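Local coordinates for protein alkyl hydroperoxide reductase/ Thiol specific antioxidant/ Mal allergen (Burkholderia ambifaria, PDB 5ENU) that probably reduces hydrogen peroxide and organic hydroperoxides through a reactive thiol, as peroxiredoxins of the AhpC/TSA family do, at residues E126-L131 with A141-K146; G70-G75 with P94-S99. All blocks are in the same frame, centred on the assembly; numbering follows the deposited sequence. Where two conformers were deposited one is given.

How the contacts relate
Both contacts pair strands of one mixed beta sheet, on opposite sides of the chain's centre. Their centres lie 15 Å apart and their nearest atoms about 6 Å apart, without touching. Strand 38-43 accounts for the gap, since it pairs in parallel with 71-77 of contact 2 and antiparallel with 120-132 of contact 1. Along the chain they come in series: the beta-alpha-beta unit of contact 2 is complete before the hairpin of contact 1 begins. Strand 38-43, helix 50-68 and strand 71-77, together with that hairpin, belong to the thioredoxin-like core on which peroxiredoxins are built; contact 2 extends the sheet beyond 71-77.

Contact 1: residues E126-L131 with A141-K146; sequences ERSTFL and AWRGIK
T129 and W142 form a hydrogen-bonded pair of an antiparallel beta hairpin, strands 120-132 and 138-143 of the thioredoxin-like sheet; the N-to-C directions of 128-131 and 141-143 lie 177° apart. The evidence is a reciprocal backbone pair: T129 N to W142 O and W142 N to T129 O both measure 2.9 Å. Nearer the start of 126-131, R127 O takes a bond from I145 N at 3.2 Å and a weak, bent one from G144 N.

Apolar and aromatic contacts occupy both faces. On the F130 side, F130 CE1 meets A141 CB at 3.9 Å, while F130 CZ stands 3.5 Å above the R143 guanidinium plane, offset toward its rim. R143 CG lies anti to its carbonyl carbon (chi1 -64°) and the chain extends to NE, bringing the guanidinium to the ring's edge; the planes are 72° apart, and NH1 also binds F109 O. On the other face the W142 ring turns its edge to the neighbouring strand, with CZ3 3.8 Å from L131 CB; H150 meets this indole edge-to-face and bonds T129 OG1.

Polar ends are joined through water. R127 NE reaches I145 O through one molecule, and the guanidinium pairs with E55; the side chain also touches C52 of the PxxxTxxC peroxiredoxin motif. A second water donates to E126 OE1 and S128 OG and accepts from R143 NH1 at 2.9 Å.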
ATOM      1  N   GLU A 126       9.156  -1.208   5.952  1.00 10.87           N
ATOM      2  CA  GLU A 126       8.519  -2.228   6.766  1.00 11.58           C
ATOM      3  C   GLU A 126       7.187  -2.593   6.110  1.00 10.20           C
ATOM      4  O   GLU A 126       6.329  -1.724   5.940  1.00 10.60           O
ATOM      5  CB  GLU A 126       8.274  -1.612   8.147  1.00 14.72           C
ATOM      6  CG  GLU A 126       7.651  -2.550   9.144  1.00 17.94           C
ATOM      7  CD  GLU A 126       7.703  -2.021  10.565  1.00 21.61           C
ATOM      8  OE1 GLU A 126       7.097  -0.968  10.849  1.00 21.67           O
ATOM      9  OE2 GLU A 126       8.373  -2.660  11.398  1.00 25.16           O
ATOM     10  N   ARG A 127       7.022  -3.861   5.705  1.00 10.11           N
ATOM     11  CA  ARG A 127       5.775  -4.302   5.072  1.00  9.23           C
ATOM     12  C   ARG A 127       4.582  -3.964   5.964  1.00  8.34           C
ATOM     13  O   ARG A 127       4.502  -4.429   7.102  1.00  9.42           O
ATOM     14  CB  ARG A 127       5.804  -5.820   4.822  1.00  8.99           C
ATOM     15  CG  ARG A 127       4.670  -6.316   3.920  1.00  8.13           C
ATOM     16  CD  ARG A 127       4.643  -7.853   3.803  1.00  8.98           C
ATOM     17  NE  ARG A 127       5.940  -8.404   3.426  1.00 11.21           N
ATOM     18  CZ  ARG A 127       6.418  -8.414   2.180  1.00 11.36           C
ATOM     19  NH1 ARG A 127       7.637  -8.879   1.942  1.00 12.09           N
ATOM     20  NH2 ARG A 127       5.686  -7.958   1.158  1.00 10.90           N
ATOM     21  N   SER A 128       3.667  -3.144   5.447  1.00  8.21           N
ATOM     22  CA  SER A 128       2.596  -2.566   6.248  1.00  8.29           C
ATOM     23  C   SER A 128       1.409  -2.305   5.336  1.00  7.59           C
ATOM     24  O   SER A 128       1.583  -1.990   4.151  1.00  8.82           O
ATOM     25  CB  SER A 128       3.015  -1.229   6.885  1.00  7.75           C
ATOM     26  OG  SER A 128       4.203  -1.364   7.634  1.00  9.60           O
ATOM     27  N   THR A 129       0.205  -2.369   5.910  1.00  7.36           N
ATOM     28  CA  THR A 129      -1.035  -2.151   5.164  1.00  6.89           C
ATOM     29  C   THR A 129      -1.941  -1.220   5.942  1.00  7.72           C
ATOM     30  O   THR A 129      -1.934  -1.224   7.175  1.00  7.90           O
ATOM     31  CB  THR A 129      -1.721  -3.476   4.886  1.00  7.62           C
ATOM     32  OG1 THR A 129      -0.804  -4.301   4.174  1.00  7.51           O
ATOM     33  CG2 THR A 129      -3.020  -3.312   4.085  1.00  9.30           C
ATOM     34  N   PHE A 130      -2.713  -0.422   5.205  1.00  6.33           N
ATOM     35  CA  PHE A 130      -3.600   0.583   5.775  1.00  6.68           C
ATOM     36  C   PHE A 130      -4.961   0.480   5.112  1.00  6.55           C
ATOM     37  O   PHE A 130      -5.050   0.410   3.884  1.00  8.15           O
ATOM     38  CB  PHE A 130      -2.985   1.960   5.548  1.00  6.48           C
ATOM     39  CG  PHE A 130      -1.637   2.088   6.191  1.00  7.07           C
ATOM     40  CD1 PHE A 130      -1.528   2.462   7.534  1.00  7.92           C
ATOM     41  CD2 PHE A 130      -0.475   1.752   5.491  1.00  7.81           C
ATOM     42  CE1 PHE A 130      -0.275   2.534   8.148  1.00  8.71           C
ATOM     43  CE2 PHE A 130       0.769   1.818   6.119  1.00  7.43           C
ATOM     44  CZ  PHE A 130       0.859   2.220   7.439  1.00  7.76           C
ATOM     45  N   LEU A 131      -6.001   0.399   5.922  1.00  5.88           N
ATOM     46  CA  LEU A 131      -7.378   0.363   5.453  1.00  6.21           C
ATOM     47  C   LEU A 131      -7.991   1.728   5.723  1.00  6.83           C
ATOM     48  O   LEU A 131      -8.143   2.130   6.884  1.00  7.62           O
ATOM     49  CB  LEU A 131      -8.171  -0.748   6.136  1.00  7.12           C
ATOM     50  CG  LEU A 131      -9.675  -0.765   5.867  1.00  8.06           C
ATOM     51  CD1 LEU A 131      -9.949  -0.795   4.371  1.00  9.40           C
ATOM     52  CD2 LEU A 131     -10.321  -1.963   6.550  1.00  8.78           C
ATOM     53  N   ALA A 141      -4.478  -0.220  10.789  1.00  8.08           N
ATOM     54  CA  ALA A 141      -3.111  -0.350  10.321  1.00  8.46           C
ATOM     55  C   ALA A 141      -2.588  -1.717  10.723  1.00  8.33           C
ATOM     56  O   ALA A 141      -2.919  -2.231  11.799  1.00  9.81           O
ATOM     57  CB  ALA A 141      -2.208   0.720  10.946  1.00 10.41           C
ATOM     58  N   TRP A 142      -1.768  -2.303   9.851  1.00  7.52           N
ATOM     59  CA  TRP A 142      -1.044  -3.533  10.156  1.00  7.88           C
ATOM     60  C   TRP A 142       0.416  -3.233   9.843  1.00  8.62           C
ATOM     61  O   TRP A 142       0.758  -3.054   8.672  1.00  8.90           O
ATOM     62  CB  TRP A 142      -1.506  -4.649   9.220  1.00  7.55           C
ATOM     63  CG  TRP A 142      -2.928  -5.138   9.340  1.00  7.71           C
ATOM     64  CD1 TRP A 142      -3.345  -6.280   9.970  1.00  8.20           C
ATOM     65  CD2 TRP A 142      -4.095  -4.580   8.701  1.00  7.07           C
ATOM     66  NE1 TRP A 142      -4.701  -6.443   9.792  1.00  8.42           N
ATOM     67  CE2 TRP A 142      -5.186  -5.418   9.017  1.00  7.49           C
ATOM     68  CE3 TRP A 142      -4.322  -3.443   7.901  1.00  7.19           C
ATOM     69  CZ2 TRP A 142      -6.498  -5.164   8.574  1.00  8.45           C
ATOM     70  CZ3 TRP A 142      -5.633  -3.189   7.450  1.00  8.51           C
ATOM     71  CH2 TRP A 142      -6.708  -4.046   7.798  1.00  8.99           C
ATOM     72  N   ARG A 143       1.276  -3.156  10.855  1.00  8.29           N
ATOM     73  CA  ARG A 143       2.663  -2.749  10.620  1.00  8.60           C
ATOM     74  C   ARG A 143       3.624  -3.917  10.795  1.00  9.07           C
ATOM     75  O   ARG A 143       3.514  -4.683  11.763  1.00 10.89           O
ATOM     76  CB  ARG A 143       3.063  -1.585  11.528  1.00  9.96           C
ATOM     77  CG  ARG A 143       2.251  -0.321  11.241  1.00 10.84           C
ATOM     78  CD  ARG A 143       2.765   0.862  12.078  1.00 11.30           C
ATOM     79  NE  ARG A 143       2.083   2.134  11.791  1.00 11.45           N
ATOM     80  CZ  ARG A 143       2.458   2.998  10.844  1.00 11.17           C
ATOM     81  NH1 ARG A 143       3.503   2.734  10.056  1.00 10.29           N
ATOM     82  NH2 ARG A 143       1.772   4.123  10.653  1.00 11.98           N
ATOM     83  N   GLY A 144       4.553  -4.065   9.852  1.00  9.49           N
ATOM     84  CA  GLY A 144       5.538  -5.128   9.996  1.00  9.88           C
ATOM     85  C   GLY A 144       4.913  -6.507   9.994  1.00  9.31           C
ATOM     86  O   GLY A 144       5.358  -7.399  10.724  1.00 10.87           O
ATOM     87  N   ILE A 145       3.872  -6.707   9.202  1.00  9.32           N
ATOM     88  CA  ILE A 145       3.213  -8.003   9.218  1.00  8.87           C
ATOM     89  C   ILE A 145       3.917  -8.992   8.293  1.00  8.19           C
ATOM     90  O   ILE A 145       4.637  -8.622   7.353  1.00 10.06           O
ATOM     91  CB  ILE A 145       1.703  -7.894   8.914  1.00  8.86           C
ATOM     92  CG1 ILE A 145       1.397  -6.875   7.808  1.00 10.77           C
ATOM     93  CG2 ILE A 145       0.920  -7.543  10.215  1.00 11.63           C
ATOM     94  CD1 ILE A 145       1.955  -7.188   6.422  1.00 11.47           C
ATOM     95  N   LYS A 146       3.689 -10.268   8.567  1.00  8.80           N
ATOM     96  CA  LYS A 146       4.114 -11.315   7.651  1.00  8.58           C
ATOM     97  C   LYS A 146       3.040 -11.518   6.589  1.00  9.77           C
ATOM     98  O   LYS A 146       1.874 -11.164   6.780  1.00  9.59           O
ATOM     99  CB  LYS A 146       4.398 -12.630   8.383  1.00  9.49           C
ATOM    100  CG  LYS A 146       3.146 -13.341   8.945  1.00  8.44           C
ATOM    101  CD  LYS A 146       3.532 -14.730   9.487  1.00  9.49           C
ATOM    102  CE  LYS A 146       2.329 -15.486  10.039  1.00 10.46           C
ATOM    103  NZ  LYS A 146       2.688 -16.893  10.361  1.00 11.52           N
TER
HETATM  104  O   HOH W   1       5.264   0.457   9.511  1.00 12.09           O
HETATM  105  O   HOH W   2       6.977  -9.614   5.662  1.00 23.78           O

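Contact 2: residues G70-G75 with P94-S99; sequences GAEIIG and PFPLIS
I73 to G75 and F95 to I98 meet where a beta-alpha-beta unit closes: strand 71-77 leads through helix 81-91 to strand 97-99, which returns parallel to it. The short strand segments diverge by 36°, and the ladder is brief, with one parallel bridge, G75 to L97. G75 supplies both its bonds, N to P96 O at 3.2 Å and O to I98 N at 2.8 Å. Toward the loop the ladder stops at P96, whose ring nitrogen carries no hydrogen. I73 O, which the next parallel bond would engage, is buried without a polar partner in the model and faces carbon instead, 3.3 Å from F95 CB and 3.4 Å from P96 CD.

The side chains close the seam on both faces. F95 CG sits between its own backbone N and carbonyl carbon (chi1 55°), and the ring turns one face to I73. In the conformer given, one of two deposited, I73 CG2 lies over the ring centre, 3.9 Å from the centroid; Y63 and F66 of helix 50-68 also touch I73. I74 and I98 meet on the other face, CG2 to CD1 at 3.6 Å. L97 CD2 rests on G75 CA at 3.8 Å, on the side where a side chain of G75 would lie.

E72 links to the loop through a water, which donates to its OE1 and to P94 O. Its OE2 accepts from the I73 N-H through the anti lone pair and also bonds Y63 OH. The whole is a parallel beta-alpha-beta unit that adds an outer strand to the thioredoxin-like sheet next to 71-77, as is usual in peroxiredoxins.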
ATOM      1  N   GLY A  70     -16.709  -3.062  -2.033  1.00 12.57           N
ATOM      2  CA  GLY A  70     -16.590  -1.618  -2.163  1.00 12.87           C
ATOM      3  C   GLY A  70     -15.191  -1.071  -1.995  1.00 12.04           C
ATOM      4  O   GLY A  70     -15.031   0.126  -1.707  1.00 12.99           O
ATOM      5  N   ALA A  71     -14.169  -1.898  -2.168  1.00 11.48           N
ATOM      6  CA  ALA A  71     -12.793  -1.494  -1.924  1.00 10.60           C
ATOM      7  C   ALA A  71     -11.964  -1.536  -3.199  1.00 10.69           C
ATOM      8  O   ALA A  71     -12.236  -2.316  -4.121  1.00 14.45           O
ATOM      9  CB  ALA A  71     -12.129  -2.411  -0.886  1.00 10.88           C
ATOM     10  N   GLU A  72     -10.937  -0.688  -3.230  1.00 10.02           N
ATOM     11  CA  GLU A  72      -9.860  -0.748  -4.205  1.00  9.03           C
ATOM     12  C   GLU A  72      -8.574  -1.139  -3.480  1.00  8.93           C
ATOM     13  O   GLU A  72      -8.419  -0.887  -2.285  1.00  9.44           O
ATOM     14  CB  GLU A  72      -9.684   0.619  -4.896  1.00 10.49           C
ATOM     15  CG  GLU A  72      -8.531   0.721  -5.950  1.00 14.07           C
ATOM     16  CD  GLU A  72      -8.646  -0.248  -7.147  1.00 15.04           C
ATOM     17  OE1 GLU A  72      -8.788   0.244  -8.288  1.00 19.46           O
ATOM     18  OE2 GLU A  72      -8.562  -1.487  -6.966  1.00 13.01           O
ATOM     19  N   ILE A  73      -7.664  -1.782  -4.212  0.60  8.54           N
ATOM     20  CA  ILE A  73      -6.328  -2.127  -3.737  0.60  7.73           C
ATOM     21  C   ILE A  73      -5.331  -1.250  -4.483  0.60  7.73           C
ATOM     22  O   ILE A  73      -5.445  -1.074  -5.703  0.60  8.84           O
ATOM     23  CB  ILE A  73      -6.013  -3.614  -4.021  0.60  8.16           C
ATOM     24  CG1 ILE A  73      -7.117  -4.554  -3.497  0.60  8.29           C
ATOM     25  CG2 ILE A  73      -4.655  -4.004  -3.469  0.60  9.59           C
ATOM     26  CD1 ILE A  73      -7.296  -4.511  -1.998  0.60  9.00           C
ATOM     27  N   ILE A  74      -4.350  -0.710  -3.760  1.00  7.98           N
ATOM     28  CA  ILE A  74      -3.197  -0.050  -4.367  1.00  7.36           C
ATOM     29  C   ILE A  74      -1.944  -0.517  -3.625  1.00  7.11           C
ATOM     30  O   ILE A  74      -1.860  -0.380  -2.400  1.00  8.04           O
ATOM     31  CB  ILE A  74      -3.298   1.488  -4.355  1.00  8.02           C
ATOM     32  CG1 ILE A  74      -4.544   1.980  -5.097  1.00 10.03           C
ATOM     33  CG2 ILE A  74      -2.016   2.118  -4.947  1.00 10.27           C
ATOM     34  CD1 ILE A  74      -4.748   3.488  -5.017  1.00 10.89           C
ATOM     35  N   GLY A  75      -0.970  -1.074  -4.366  1.00  7.24           N
ATOM     36  CA  GLY A  75       0.321  -1.420  -3.793  1.00  7.84           C
ATOM     37  C   GLY A  75       1.299  -0.262  -3.919  1.00  7.77           C
ATOM     38  O   GLY A  75       1.215   0.533  -4.848  1.00  8.31           O
ATOM     39  N   PRO A  94      -4.538  -6.854 -11.224  1.00 11.62           N
ATOM     40  CA  PRO A  94      -5.681  -6.071 -11.717  1.00 12.01           C
ATOM     41  C   PRO A  94      -5.847  -4.721 -11.034  1.00 12.62           C
ATOM     42  O   PRO A  94      -6.908  -4.107 -11.170  1.00 15.77           O
ATOM     43  CB  PRO A  94      -6.867  -6.981 -11.364  1.00 13.90           C
ATOM     44  CG  PRO A  94      -6.441  -7.618 -10.091  1.00 13.39           C
ATOM     45  CD  PRO A  94      -4.960  -7.873 -10.252  1.00 12.77           C
ATOM     46  N   PHE A  95      -4.834  -4.253 -10.322  1.00 10.94           N
ATOM     47  CA  PHE A  95      -4.915  -3.048  -9.523  1.00  9.12           C
ATOM     48  C   PHE A  95      -3.618  -2.280  -9.709  1.00  8.39           C
ATOM     49  O   PHE A  95      -2.624  -2.838 -10.195  1.00  9.74           O
ATOM     50  CB  PHE A  95      -5.180  -3.383  -8.042  1.00  9.84           C
ATOM     51  CG  PHE A  95      -4.183  -4.337  -7.438  1.00 10.14           C
ATOM     52  CD1 PHE A  95      -2.926  -3.893  -7.027  1.00 10.23           C
ATOM     53  CD2 PHE A  95      -4.515  -5.683  -7.251  1.00 10.94           C
ATOM     54  CE1 PHE A  95      -2.006  -4.776  -6.459  1.00 10.34           C
ATOM     55  CE2 PHE A  95      -3.593  -6.560  -6.678  1.00 11.12           C
ATOM     56  CZ  PHE A  95      -2.349  -6.105  -6.288  1.00 10.50           C
ATOM     57  N   PRO A  96      -3.598  -0.992  -9.354  1.00  9.53           N
ATOM     58  CA  PRO A  96      -2.422  -0.153  -9.633  1.00  9.86           C
ATOM     59  C   PRO A  96      -1.315  -0.316  -8.601  1.00  9.90           C
ATOM     60  O   PRO A  96      -1.539  -0.730  -7.466  1.00  9.01           O
ATOM     61  CB  PRO A  96      -2.967   1.285  -9.556  1.00 11.79           C
ATOM     62  CG  PRO A  96      -4.451   1.169  -9.367  1.00 12.83           C
ATOM     63  CD  PRO A  96      -4.756  -0.207  -8.888  1.00 10.85           C
ATOM     64  N   LEU A  97      -0.105   0.065  -9.019  1.00  9.54           N
ATOM     65  CA  LEU A  97       1.053   0.175  -8.135  1.00  7.91           C
ATOM     66  C   LEU A  97       1.564   1.614  -8.184  1.00  8.10           C
ATOM     67  O   LEU A  97       1.886   2.121  -9.266  1.00  9.72           O
ATOM     68  CB  LEU A  97       2.178  -0.773  -8.575  1.00  8.61           C
ATOM     69  CG  LEU A  97       1.824  -2.262  -8.602  1.00  8.91           C
ATOM     70  CD1 LEU A  97       3.012  -3.047  -9.173  1.00 10.28           C
ATOM     71  CD2 LEU A  97       1.433  -2.789  -7.201  1.00  9.34           C
ATOM     72  N   ILE A  98       1.671   2.251  -7.012  1.00  7.53           N
ATOM     73  CA  ILE A  98       2.246   3.597  -6.902  1.00  8.72           C
ATOM     74  C   ILE A  98       3.766   3.492  -6.821  1.00  7.36           C
ATOM     75  O   ILE A  98       4.299   2.676  -6.050  1.00  8.70           O
ATOM     76  CB  ILE A  98       1.681   4.326  -5.666  1.00  8.65           C
ATOM     77  CG1 ILE A  98       0.263   4.841  -5.962  1.00  9.50           C
ATOM     78  CG2 ILE A  98       2.604   5.463  -5.252  1.00  9.87           C
ATOM     79  CD1 ILE A  98      -0.485   5.396  -4.732  1.00 10.38           C
ATOM     80  N   SER A  99       4.459   4.319  -7.603  1.00  7.69           N
ATOM     81  CA  SER A  99       5.914   4.456  -7.507  1.00  8.08           C
ATOM     82  C   SER A  99       6.230   5.578  -6.523  1.00  8.26           C
ATOM     83  O   SER A  99       6.096   6.761  -6.847  1.00 10.08           O
ATOM     84  CB  SER A  99       6.531   4.753  -8.871  1.00  9.44           C
ATOM     85  OG  SER A  99       7.915   5.005  -8.699  1.00 10.69           O
TER
HETATM   86  O   HOH W   3      -7.964  -1.360 -10.401  1.00 20.00           O